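Alpha-1,2-mannosyltransferase (Ktr4), putative (Neosartorya fumigata, PDB 7BOP) belongs to a fungal family of glycosyltransferases with the GT-A fold and is seen here holding guanosine-5'-diphosphate and a manganese ion. Local coordinates at residues Glu79-Ile84 with Lys115-Ala120; Arg92-Lys97 with Asp204-Arg209; Asn252-Trp257 with Pro377-His382. All coordinates share one frame; numbering follows the deposited sequence.

Interaction 1: residues Glu79-Ile84 with Lys115-Ala120; sequences ELEDLI and KKRTQA. With GDP (guanosine-5'-diphosphate), chain H.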
loop_
_atom_site.group_PDB
_atom_site.type_symbol
_atom_site.label_atom_id
_atom_site.label_comp_id
_atom_site.label_asym_id
_atom_site.label_seq_id
_atom_site.Cartn_x
_atom_site.Cartn_y
_atom_site.Cartn_z
ATOM N N GLU A 79 5.240 12.206 -14.663
ATOM C CA GLU A 79 4.094 12.282 -13.743
ATOM C C GLU A 79 4.153 13.491 -12.806
ATOM O O GLU A 79 3.361 13.586 -11.866
ATOM C CB GLU A 79 3.995 10.978 -12.929
ATOM C CG GLU A 79 3.786 9.748 -13.801
ATOM C CD GLU A 79 3.906 8.439 -13.043
ATOM O OE1 GLU A 79 4.890 8.236 -12.295
ATOM O OE2 GLU A 79 3.028 7.585 -13.235
ATOM N N LEU A 80 5.048 14.439 -13.090
ATOM C CA LEU A 80 5.278 15.582 -12.221
ATOM C C LEU A 80 4.012 16.355 -11.872
ATOM O O LEU A 80 3.757 16.614 -10.695
ATOM C CB LEU A 80 6.318 16.527 -12.852
ATOM C CG LEU A 80 6.669 17.805 -12.095
ATOM C CD1 LEU A 80 7.102 17.512 -10.668
ATOM C CD2 LEU A 80 7.760 18.552 -12.852
ATOM N N GLU A 81 3.217 16.727 -12.869
ATOM C CA GLU A 81 2.007 17.517 -12.589
ATOM C C GLU A 81 1.035 16.781 -11.649
ATOM O O GLU A 81 0.481 17.381 -10.728
ATOM C CB GLU A 81 1.290 17.938 -13.881
ATOM C CG GLU A 81 2.059 18.934 -14.748
ATOM C CD GLU A 81 2.345 20.269 -14.070
ATOM O OE1 GLU A 81 3.278 20.964 -14.527
ATOM O OE2 GLU A 81 1.657 20.634 -13.081
ATOM N N ASP A 82 0.845 15.489 -11.881
ATOM C CA ASP A 82 -0.012 14.675 -11.007
ATOM C C ASP A 82 0.598 14.506 -9.611
ATOM O O ASP A 82 -0.135 14.498 -8.619
ATOM C CB ASP A 82 -0.290 13.311 -11.638
ATOM C CG ASP A 82 -1.234 13.395 -12.838
ATOM O OD1 ASP A 82 -2.005 14.361 -12.952
ATOM O OD2 ASP A 82 -1.220 12.468 -13.662
ATOM N N LEU A 83 1.923 14.372 -9.534
ATOM C CA LEU A 83 2.612 14.345 -8.240
ATOM C C LEU A 83 2.374 15.644 -7.464
ATOM O O LEU A 83 2.030 15.615 -6.277
ATOM C CB LEU A 83 4.119 14.086 -8.414
ATOM C CG LEU A 83 4.953 14.061 -7.122
ATOM C CD1 LEU A 83 4.541 12.909 -6.214
ATOM C CD2 LEU A 83 6.429 13.969 -7.441
ATOM N N ILE A 84 2.525 16.782 -8.135
ATOM C CA ILE A 84 2.297 18.092 -7.501
ATOM C C ILE A 84 0.869 18.214 -6.915
ATOM O O ILE A 84 0.713 18.693 -5.794
ATOM C CB ILE A 84 2.588 19.274 -8.476
ATOM C CG1 ILE A 84 4.072 19.322 -8.901
ATOM C CG2 ILE A 84 2.155 20.613 -7.884
ATOM C CD1 ILE A 84 5.091 19.451 -7.796
ATOM N N LYS A 115 12.858 18.556 -9.545
ATOM C CA LYS A 115 13.388 18.943 -8.237
ATOM C C LYS A 115 12.871 20.304 -7.780
ATOM O O LYS A 115 12.500 20.461 -6.617
ATOM C CB LYS A 115 14.916 18.944 -8.237
ATOM C CG LYS A 115 15.526 17.574 -8.430
ATOM C CD LYS A 115 17.018 17.662 -8.676
ATOM C CE LYS A 115 17.574 16.301 -9.030
ATOM N NZ LYS A 115 19.044 16.362 -9.210
ATOM N N LYS A 116 12.840 21.276 -8.688
ATOM C CA LYS A 116 12.401 22.634 -8.350
ATOM C C LYS A 116 10.908 22.678 -8.008
ATOM O O LYS A 116 10.511 23.272 -7.009
ATOM C CB LYS A 116 12.712 23.607 -9.501
ATOM C CG LYS A 116 12.080 24.993 -9.378
ATOM C CD LYS A 116 12.460 25.900 -10.548
ATOM C CE LYS A 116 13.846 26.510 -10.383
ATOM N NZ LYS A 116 13.922 27.483 -9.252
ATOM N N ARG A 117 10.094 22.058 -8.856
ATOM C CA ARG A 117 8.648 22.067 -8.684
ATOM C C ARG A 117 8.207 21.331 -7.406
ATOM O O ARG A 117 7.324 21.803 -6.707
ATOM C CB ARG A 117 7.965 21.457 -9.907
ATOM C CG ARG A 117 8.111 22.273 -11.188
ATOM C CD ARG A 117 7.275 23.530 -11.172
ATOM N NE ARG A 117 5.897 23.288 -10.748
ATOM C CZ ARG A 117 4.953 22.697 -11.482
ATOM N NH1 ARG A 117 5.201 22.244 -12.714
ATOM N NH2 ARG A 117 3.740 22.546 -10.964
ATOM N N THR A 118 8.834 20.194 -7.105
ATOM C CA THR A 118 8.500 19.425 -5.895
ATOM C C THR A 118 8.896 20.142 -4.597
ATOM O O THR A 118 8.078 20.265 -3.680
ATOM C CB THR A 118 9.100 17.999 -5.927
ATOM O OG1 THR A 118 10.512 18.042 -6.188
ATOM C CG2 THR A 118 8.412 17.158 -6.991
ATOM N N GLN A 119 10.126 20.649 -4.526
ATOM C CA GLN A 119 10.591 21.382 -3.336
ATOM C C GLN A 119 9.774 22.657 -3.084
ATOM O O GLN A 119 9.589 23.052 -1.937
ATOM C CB GLN A 119 12.103 21.685 -3.433
ATOM C CG GLN A 119 12.727 22.339 -2.204
ATOM C CD GLN A 119 12.670 21.477 -0.949
ATOM O OE1 GLN A 119 13.521 20.620 -0.736
ATOM N NE2 GLN A 119 11.679 21.729 -0.093
ATOM N N ALA A 120 9.241 23.262 -4.146
ATOM C CA ALA A 120 8.351 24.424 -4.035
ATOM C C ALA A 120 7.013 24.152 -3.324
ATOM O O ALA A 120 6.367 25.086 -2.858
ATOM C CB ALA A 120 8.090 25.017 -5.419
HETATM P PB GDP H . -1.245 1.583 -10.739
HETATM O O1B GDP H . -2.076 1.908 -11.946
HETATM O O2B GDP H . -1.416 2.569 -9.569
HETATM O O3B GDP H . -1.251 0.130 -10.305
HETATM O O3A GDP H . 0.253 1.802 -11.335
HETATM P PA GDP H . 1.041 3.217 -11.432
HETATM O O1A GDP H . 1.374 3.517 -12.874
HETATM O O2A GDP H . 0.304 4.249 -10.548
HETATM O "O5'" GDP H . 2.408 2.721 -10.744
HETATM C "C5'" GDP H . 2.495 2.515 -9.333
HETATM C "C4'" GDP H . 3.536 3.454 -8.731
HETATM O "O4'" GDP H . 4.821 3.145 -9.280
HETATM C "C3'" GDP H . 3.318 4.926 -9.051
HETATM O "O3'" GDP H . 3.834 5.687 -7.945
HETATM C "C2'" GDP H . 4.114 5.162 -10.325
HETATM O "O2'" GDP H . 4.558 6.514 -10.440
HETATM C "C1'" GDP H . 5.275 4.190 -10.144
HETATM N N9 GDP H . 5.842 3.541 -11.351
HETATM C C8 GDP H . 5.299 2.574 -12.143
HETATM N N7 GDP H . 6.175 2.211 -13.109
HETATM C C5 GDP H . 7.298 2.937 -12.938
HETATM C C6 GDP H . 8.615 3.059 -13.598
HETATM O O6 GDP H . 8.860 2.355 -14.591
HETATM N N1 GDP H . 9.518 3.932 -13.102
HETATM C C2 GDP H . 9.254 4.695 -12.010
HETATM N N2 GDP H . 10.181 5.568 -11.540
HETATM N N3 GDP H . 8.061 4.638 -11.365
HETATM C C4 GDP H . 7.079 3.796 -11.772
#
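Arg117 and Glu81 carry the polar part of this contact: Arg117 NH1 donates to Glu81 OE1 at 2.9 Å in a nearly straight salt bridge (170°). The oxygen lies in the guanidinium plane, whereas the N-H comes to the oxygen from above the carboxylate plane, the two planes being 36° apart. Arginine suits the place because its chain, bent at chi2 and chi3, folds back over apolar neighbours before its charged end meets the acid. Ile84 CG1 lies over one face of the guanidinium, 3.8 Å from Arg117 NH2, while Ile84 CD1 reaches the backbone at Arg117 O (3.4 Å). Next along the helix, Thr118 CG2 touches a methyl of each of two leucines, 3.9 Å from Leu80 CD1 and 3.8 Å from Leu83 CD2. A threonine serves both sides here: its methyl joins the apolar layer, while OG1 is hydrogen-bonded to Phe114 O and to Tyr128 OH. One residue before the helix, at its N-cap position, Glu79 does not touch the second helix but accepts a 2.6 Å hydrogen bond at OE1 from O2' of guanosine-5'-diphosphate; its OE2 forms a salt bridge with Arg76. The two short helical segments run almost parallel, 12° apart with axes 10.3 Å from each other. Leu83 and Thr118 both rest on Phe104 of strand 102-106, and strand 126-130, which bears Tyr128, lies against helix 112-119.

Interaction 2: residues Arg92-Lys97 with Asp204-Arg209; sequences RTWNSK and DYDVFR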
loop_
_atom_site.group_PDB
_atom_site.type_symbol
_atom_site.label_atom_id
_atom_site.label_comp_id
_atom_site.label_asym_id
_atom_site.label_seq_id
_atom_site.Cartn_x
_atom_site.Cartn_y
_atom_site.Cartn_z
ATOM N N ARG A 92 -1.441 20.166 2.588
ATOM C CA ARG A 92 -2.555 20.925 3.159
ATOM C C ARG A 92 -3.215 20.178 4.312
ATOM O O ARG A 92 -3.516 20.774 5.350
ATOM C CB ARG A 92 -3.617 21.238 2.094
ATOM C CG ARG A 92 -4.726 22.166 2.581
ATOM C CD ARG A 92 -5.853 22.322 1.567
ATOM N NE ARG A 92 -6.574 21.062 1.342
ATOM C CZ ARG A 92 -6.437 20.249 0.289
ATOM N NH1 ARG A 92 -5.599 20.528 -0.712
ATOM N NH2 ARG A 92 -7.162 19.126 0.234
ATOM N N THR A 93 -3.451 18.878 4.127
ATOM C CA THR A 93 -4.166 18.114 5.135
ATOM C C THR A 93 -3.318 17.687 6.320
ATOM O O THR A 93 -3.866 17.467 7.397
ATOM C CB THR A 93 -4.840 16.864 4.542
ATOM O OG1 THR A 93 -3.864 16.002 3.955
ATOM C CG2 THR A 93 -5.905 17.269 3.523
ATOM N N TRP A 94 -2.008 17.555 6.129
ATOM C CA TRP A 94 -1.144 16.947 7.144
ATOM C C TRP A 94 0.277 17.532 7.227
ATOM O O TRP A 94 0.654 18.074 8.267
ATOM C CB TRP A 94 -1.065 15.425 6.934
ATOM C CG TRP A 94 -0.362 14.737 8.053
ATOM C CD1 TRP A 94 -0.824 14.555 9.304
ATOM C CD2 TRP A 94 0.956 14.195 8.027
ATOM N NE1 TRP A 94 0.113 13.907 10.076
ATOM C CE2 TRP A 94 1.217 13.670 9.310
ATOM C CE3 TRP A 94 1.936 14.077 7.038
ATOM C CZ2 TRP A 94 2.423 13.052 9.636
ATOM C CZ3 TRP A 94 3.135 13.455 7.360
ATOM C CH2 TRP A 94 3.368 12.959 8.655
ATOM N N ASN A 95 1.070 17.412 6.166
ATOM C CA ASN A 95 2.508 17.644 6.307
ATOM C C ASN A 95 2.939 19.120 6.474
ATOM O O ASN A 95 4.075 19.369 6.905
ATOM C CB ASN A 95 3.304 16.995 5.183
ATOM C CG ASN A 95 4.744 16.703 5.588
ATOM O OD1 ASN A 95 4.996 16.165 6.665
ATOM N ND2 ASN A 95 5.686 17.032 4.728
ATOM N N SER A 96 2.071 20.085 6.165
ATOM C CA SER A 96 2.421 21.491 6.429
ATOM C C SER A 96 2.584 21.745 7.924
ATOM O O SER A 96 3.280 22.670 8.308
ATOM C CB SER A 96 1.405 22.455 5.839
ATOM O OG SER A 96 0.157 22.282 6.447
ATOM N N LYS A 97 1.956 20.910 8.758
ATOM C CA LYS A 97 2.063 21.023 10.209
ATOM C C LYS A 97 3.217 20.205 10.794
ATOM O O LYS A 97 3.822 20.600 11.789
ATOM C CB LYS A 97 0.749 20.590 10.864
ATOM C CG LYS A 97 -0.467 21.376 10.396
ATOM C CD LYS A 97 -1.768 20.703 10.809
ATOM C CE LYS A 97 -2.032 19.417 10.018
ATOM N NZ LYS A 97 -3.485 19.186 9.827
ATOM N N ASP A 204 -4.741 15.783 12.371
ATOM C CA ASP A 204 -4.142 16.685 13.355
ATOM C C ASP A 204 -3.262 15.991 14.389
ATOM O O ASP A 204 -3.046 16.527 15.470
ATOM C CB ASP A 204 -5.264 17.489 14.029
ATOM C CG ASP A 204 -5.926 18.456 13.074
ATOM O OD1 ASP A 204 -5.200 19.106 12.307
ATOM O OD2 ASP A 204 -7.162 18.555 13.078
ATOM N N TYR A 205 -2.760 14.805 14.052
ATOM C CA TYR A 205 -1.776 14.111 14.871
ATOM C C TYR A 205 -0.686 13.527 13.983
ATOM O O TYR A 205 -0.887 13.311 12.776
ATOM C CB TYR A 205 -2.437 13.031 15.742
ATOM C CG TYR A 205 -3.115 11.923 14.951
ATOM C CD1 TYR A 205 -4.422 12.078 14.466
ATOM C CD2 TYR A 205 -2.446 10.732 14.670
ATOM C CE1 TYR A 205 -5.046 11.064 13.724
ATOM C CE2 TYR A 205 -3.058 9.716 13.929
ATOM C CZ TYR A 205 -4.363 9.891 13.453
ATOM O OH TYR A 205 -4.960 8.877 12.718
ATOM N N ASP A 206 0.468 13.277 14.590
ATOM C CA ASP A 206 1.609 12.717 13.898
ATOM C C ASP A 206 1.366 11.208 13.680
ATOM O O ASP A 206 1.492 10.413 14.612
ATOM C CB ASP A 206 2.876 12.971 14.718
ATOM C CG ASP A 206 4.136 12.491 14.037
ATOM O OD1 ASP A 206 4.051 11.609 13.147
ATOM O OD2 ASP A 206 5.237 12.985 14.412
ATOM N N VAL A 207 1.034 10.831 12.447
ATOM C CA VAL A 207 0.661 9.438 12.151
ATOM C C VAL A 207 1.833 8.495 12.347
ATOM O O VAL A 207 1.642 7.341 12.714
ATOM C CB VAL A 207 0.066 9.247 10.733
ATOM C CG1 VAL A 207 -1.165 10.128 10.540
ATOM C CG2 VAL A 207 1.097 9.495 9.643
ATOM N N PHE A 208 3.049 8.985 12.118
ATOM C CA PHE A 208 4.233 8.151 12.290
ATOM C C PHE A 208 4.466 7.795 13.751
ATOM O O PHE A 208 4.718 6.632 14.075
ATOM C CB PHE A 208 5.479 8.821 11.702
ATOM C CG PHE A 208 5.496 8.887 10.206
ATOM C CD1 PHE A 208 5.378 7.725 9.434
ATOM C CD2 PHE A 208 5.692 10.100 9.551
ATOM C CE1 PHE A 208 5.435 7.782 8.048
ATOM C CE2 PHE A 208 5.750 10.157 8.158
ATOM C CZ PHE A 208 5.628 8.994 7.406
ATOM N N ARG A 209 4.352 8.776 14.636
ATOM C CA ARG A 209 4.508 8.517 16.066
ATOM C C ARG A 209 3.291 7.818 16.661
ATOM O O ARG A 209 3.420 7.100 17.645
ATOM C CB ARG A 209 4.850 9.798 16.812
ATOM C CG ARG A 209 6.188 10.354 16.347
ATOM C CD ARG A 209 6.681 11.475 17.240
ATOM N NE ARG A 209 7.076 10.993 18.566
ATOM C CZ ARG A 209 7.562 11.764 19.550
ATOM N NH1 ARG A 209 7.715 13.078 19.378
ATOM N NH2 ARG A 209 7.887 11.213 20.717
#
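Trp94, in the beta-alpha-beta crossover helix 80-98 of the GT-A fold, packs against residues 205-208, which lead into helix 207-213 and form its start. Its indole turns away from its own helix, CG anti to the backbone N (chi1 -172°), and donates from NE1 to Tyr205 O at 2.9 Å. The acceptor lies in the plane of the indole and the N-H points to it at 159°, although the nitrogen is tilted from the plane of the carbonyl. Tryptophan suits this spot because a single side chain binds a peptide oxygen of the buried Tyr205 with its N-H and packs its benzo ring on apolar side chains. That ring meets two residues of the first helical turn: CZ2 touches Val207 CG2 at 3.8 Å and CH2 comes 3.7 Å from Phe208 CE2. The Trp94 and Phe208 rings are steeply inclined, their planes 74° apart.

At the more solvent-accessible end, Lys97 NZ forms a salt bridge with Asp204 OD1 (3.0 Å), approaching on the anti side of the carboxylate and somewhat out of its plane. The ammonium also donates to Thr93 O at 3.0 Å and to Val203 O, and the second oxygen of Asp204 pairs with Lys354; this shared network would favour both charged forms.

Asp206 sits at the N-cap of the second helix. Its OD1 takes Arg209 N at 3.2 Å and, weakly, Phe208 N, and its OD2 is held by Tyr100 OH and Tyr57 OH. Beyond the contact, Trp94 rests on Leu71 and Phe208 on Ala69 of strand 69-74, with Val207 and Phe208 also on Trp191 of strand 189-192: helices packed over neighbouring parallel strands, as in the Rossmann-like core of GT-A proteins.

Interaction 3: residues Asn252-Trp257 with Pro377-His382; sequences NNMMGW and PSYFKH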
loop_
_atom_site.group_PDB
_atom_site.type_symbol
_atom_site.label_atom_id
_atom_site.label_comp_id
_atom_site.label_asym_id
_atom_site.label_seq_id
_atom_site.Cartn_x
_atom_site.Cartn_y
_atom_site.Cartn_z
ATOM N N ASN A 252 -1.146 -14.528 15.721
ATOM C CA ASN A 252 -2.247 -13.631 15.376
ATOM C C ASN A 252 -2.187 -13.321 13.873
ATOM O O ASN A 252 -1.826 -12.208 13.447
ATOM C CB ASN A 252 -2.193 -12.358 16.228
ATOM C CG ASN A 252 -3.494 -11.587 16.228
ATOM O OD1 ASN A 252 -4.510 -12.022 15.682
ATOM N ND2 ASN A 252 -3.465 -10.417 16.838
ATOM N N ASN A 253 -2.566 -14.325 13.087
ATOM C CA ASN A 253 -2.439 -14.298 11.640
ATOM C C ASN A 253 -3.792 -14.057 10.975
ATOM O O ASN A 253 -4.836 -14.153 11.618
ATOM C CB ASN A 253 -1.770 -15.589 11.127
ATOM C CG ASN A 253 -2.641 -16.834 11.293
ATOM O OD1 ASN A 253 -3.745 -16.922 10.751
ATOM N ND2 ASN A 253 -2.131 -17.810 12.023
ATOM N N MET A 254 -3.753 -13.758 9.682
ATOM C CA MET A 254 -4.950 -13.456 8.912
ATOM C C MET A 254 -5.319 -14.590 7.946
ATOM O O MET A 254 -5.859 -14.335 6.864
ATOM C CB MET A 254 -4.735 -12.159 8.120
ATOM C CG MET A 254 -4.343 -10.954 8.963
ATOM S SD MET A 254 -4.020 -9.527 7.902
ATOM C CE MET A 254 -3.303 -8.390 9.088
ATOM N N MET A 255 -5.082 -15.841 8.341
ATOM C CA MET A 255 -5.361 -16.982 7.451
ATOM C C MET A 255 -6.811 -17.002 6.959
ATOM O O MET A 255 -7.050 -17.270 5.795
ATOM C CB MET A 255 -5.025 -18.316 8.146
ATOM C CG MET A 255 -4.951 -19.525 7.215
ATOM S SD MET A 255 -3.614 -19.424 6.003
ATOM C CE MET A 255 -2.177 -19.572 7.076
ATOM N N GLY A 256 -7.762 -16.694 7.845
ATOM C CA GLY A 256 -9.186 -16.638 7.498
ATOM C C GLY A 256 -9.495 -15.652 6.388
ATOM O O GLY A 256 -10.263 -15.947 5.490
ATOM N N TRP A 257 -8.897 -14.471 6.454
ATOM C CA TRP A 257 -9.053 -13.472 5.397
ATOM C C TRP A 257 -8.342 -13.885 4.117
ATOM O O TRP A 257 -8.912 -13.772 3.020
ATOM C CB TRP A 257 -8.529 -12.117 5.880
ATOM C CG TRP A 257 -8.527 -11.029 4.858
ATOM C CD1 TRP A 257 -9.604 -10.532 4.170
ATOM C CD2 TRP A 257 -7.399 -10.260 4.453
ATOM N NE1 TRP A 257 -9.205 -9.504 3.339
ATOM C CE2 TRP A 257 -7.851 -9.325 3.488
ATOM C CE3 TRP A 257 -6.041 -10.266 4.809
ATOM C CZ2 TRP A 257 -6.994 -8.416 2.880
ATOM C CZ3 TRP A 257 -5.189 -9.355 4.196
ATOM C CH2 TRP A 257 -5.669 -8.446 3.245
ATOM N N PRO A 377 -15.704 -6.194 3.884
ATOM C CA PRO A 377 -16.598 -7.041 4.684
ATOM C C PRO A 377 -15.947 -8.356 5.133
ATOM O O PRO A 377 -16.196 -8.815 6.257
ATOM C CB PRO A 377 -17.785 -7.289 3.740
ATOM C CG PRO A 377 -17.794 -6.111 2.842
ATOM C CD PRO A 377 -16.329 -5.835 2.596
ATOM N N SER A 378 -15.084 -8.924 4.293
ATOM C CA SER A 378 -14.306 -10.090 4.690
ATOM C C SER A 378 -13.208 -9.724 5.699
ATOM O O SER A 378 -13.032 -10.413 6.705
ATOM C CB SER A 378 -13.682 -10.756 3.472
ATOM O OG SER A 378 -12.828 -11.801 3.869
ATOM N N TYR A 379 -12.466 -8.654 5.424
ATOM C CA TYR A 379 -11.385 -8.248 6.331
ATOM C C TYR A 379 -11.900 -7.890 7.738
ATOM O O TYR A 379 -11.310 -8.290 8.747
ATOM C CB TYR A 379 -10.579 -7.082 5.752
ATOM C CG TYR A 379 -9.350 -6.790 6.586
ATOM C CD1 TYR A 379 -8.254 -7.634 6.537
ATOM C CD2 TYR A 379 -9.292 -5.692 7.441
ATOM C CE1 TYR A 379 -7.120 -7.397 7.290
ATOM C CE2 TYR A 379 -8.151 -5.438 8.207
ATOM C CZ TYR A 379 -7.071 -6.295 8.130
ATOM O OH TYR A 379 -5.938 -6.071 8.875
ATOM N N PHE A 380 -13.014 -7.167 7.788
ATOM C CA PHE A 380 -13.608 -6.759 9.053
ATOM C C PHE A 380 -14.176 -7.945 9.837
ATOM O O PHE A 380 -14.107 -7.951 11.058
ATOM C CB PHE A 380 -14.693 -5.693 8.833
ATOM C CG PHE A 380 -14.173 -4.366 8.325
ATOM C CD1 PHE A 380 -12.812 -4.022 8.369
ATOM C CD2 PHE A 380 -15.070 -3.430 7.830
ATOM C CE1 PHE A 380 -12.379 -2.790 7.910
ATOM C CE2 PHE A 380 -14.639 -2.198 7.379
ATOM C CZ PHE A 380 -13.290 -1.874 7.423
ATOM N N LYS A 381 -14.706 -8.944 9.137
ATOM C CA LYS A 381 -15.175 -10.172 9.788
ATOM C C LYS A 381 -14.014 -11.004 10.335
ATOM O O LYS A 381 -14.033 -11.425 11.499
ATOM C CB LYS A 381 -16.009 -11.015 8.814
ATOM C CG LYS A 381 -16.432 -12.374 9.356
ATOM C CD LYS A 381 -17.386 -13.058 8.393
ATOM C CE LYS A 381 -17.665 -14.492 8.819
ATOM N NZ LYS A 381 -18.663 -15.104 7.900
ATOM N N HIS A 382 -13.009 -11.247 9.496
ATOM C CA HIS A 382 -11.934 -12.193 9.833
ATOM C C HIS A 382 -10.796 -11.599 10.649
ATOM O O HIS A 382 -10.081 -12.338 11.325
ATOM C CB HIS A 382 -11.379 -12.821 8.561
ATOM C CG HIS A 382 -12.358 -13.718 7.889
ATOM N ND1 HIS A 382 -12.733 -14.924 8.434
ATOM C CD2 HIS A 382 -13.087 -13.565 6.762
ATOM C CE1 HIS A 382 -13.643 -15.488 7.658
ATOM N NE2 HIS A 382 -13.878 -14.680 6.639
HETATM O O HOH W 1 -8.211 -14.075 9.565
HETATM O O HOH W 2 -11.048 -12.269 1.882
#
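Tyr379 meets Trp257 in a T-shaped (edge-to-face) aromatic pair, the centre of a contact between helix 376-382, close to the C-terminus, and the short helix 255-258. The tyrosine can be followed outward over the indole. Its CB makes a CH-pi contact with the five-membered ring, 4.0 Å from the centroid and over the face. Next, CD1 comes down above the middle of the indole, 3.5 Å from Trp257 CD2, the ring planes standing 76° apart. Further out, CE1 approaches Met254 SD at 3.8 Å; the sulfur lies in the plane of the tyrosine ring, a Met-aromatic contact at its edge. At the tip, Tyr379 OH is 3.5 Å from Met254 CE, where the extended methionine chain ends. Methionine suits this place as a slim, unbranched, polarisable chain that can lie beside an aromatic rim.

One turn on, His382 lays a face of its imidazole over the backbone of Gly256, whose O stands above the ring centre. Having no side chain, the glycine allows this close overlay. Phe279, Phe220 and Val333, on strands of the large sheet, extend the apolar cluster around Tyr379, and the disulfide Cys277-Cys375 ties down the chain just before the helix.

Two waters bridge the segments, one from backbone to backbone, the other from backbone to a side-chain hydroxyl. Water 1 accepts from Trp257 N and donates to His382 O. Water 2 donates to Trp257 O at 2.8 Å and lies 2.7 Å from Ser378 OG, which is also hydrogen-bonded to Asp260 OD2.

Overall arrangement
Interactions 1 and 2 share helix 80-98, near its start and near its end: their centres lie 20 Å apart, their nearest atoms about 8 Å. Because both use this helix, it packs against residues 115-120 at one end and 204-209 at the other; along the chain their segments alternate. Only interaction 1 reaches the nucleotide pocket, through Glu79; its Leu83 side chain is about 11 Å from the manganese ion. Interaction 2 lies instead toward a sodium ion, about 8 Å from the side chain of Lys97. Interaction 3 follows later in the sequence, across the chain's centre from interaction 1 with 38 Å between their centres, and 29 Å from the centre of interaction 2.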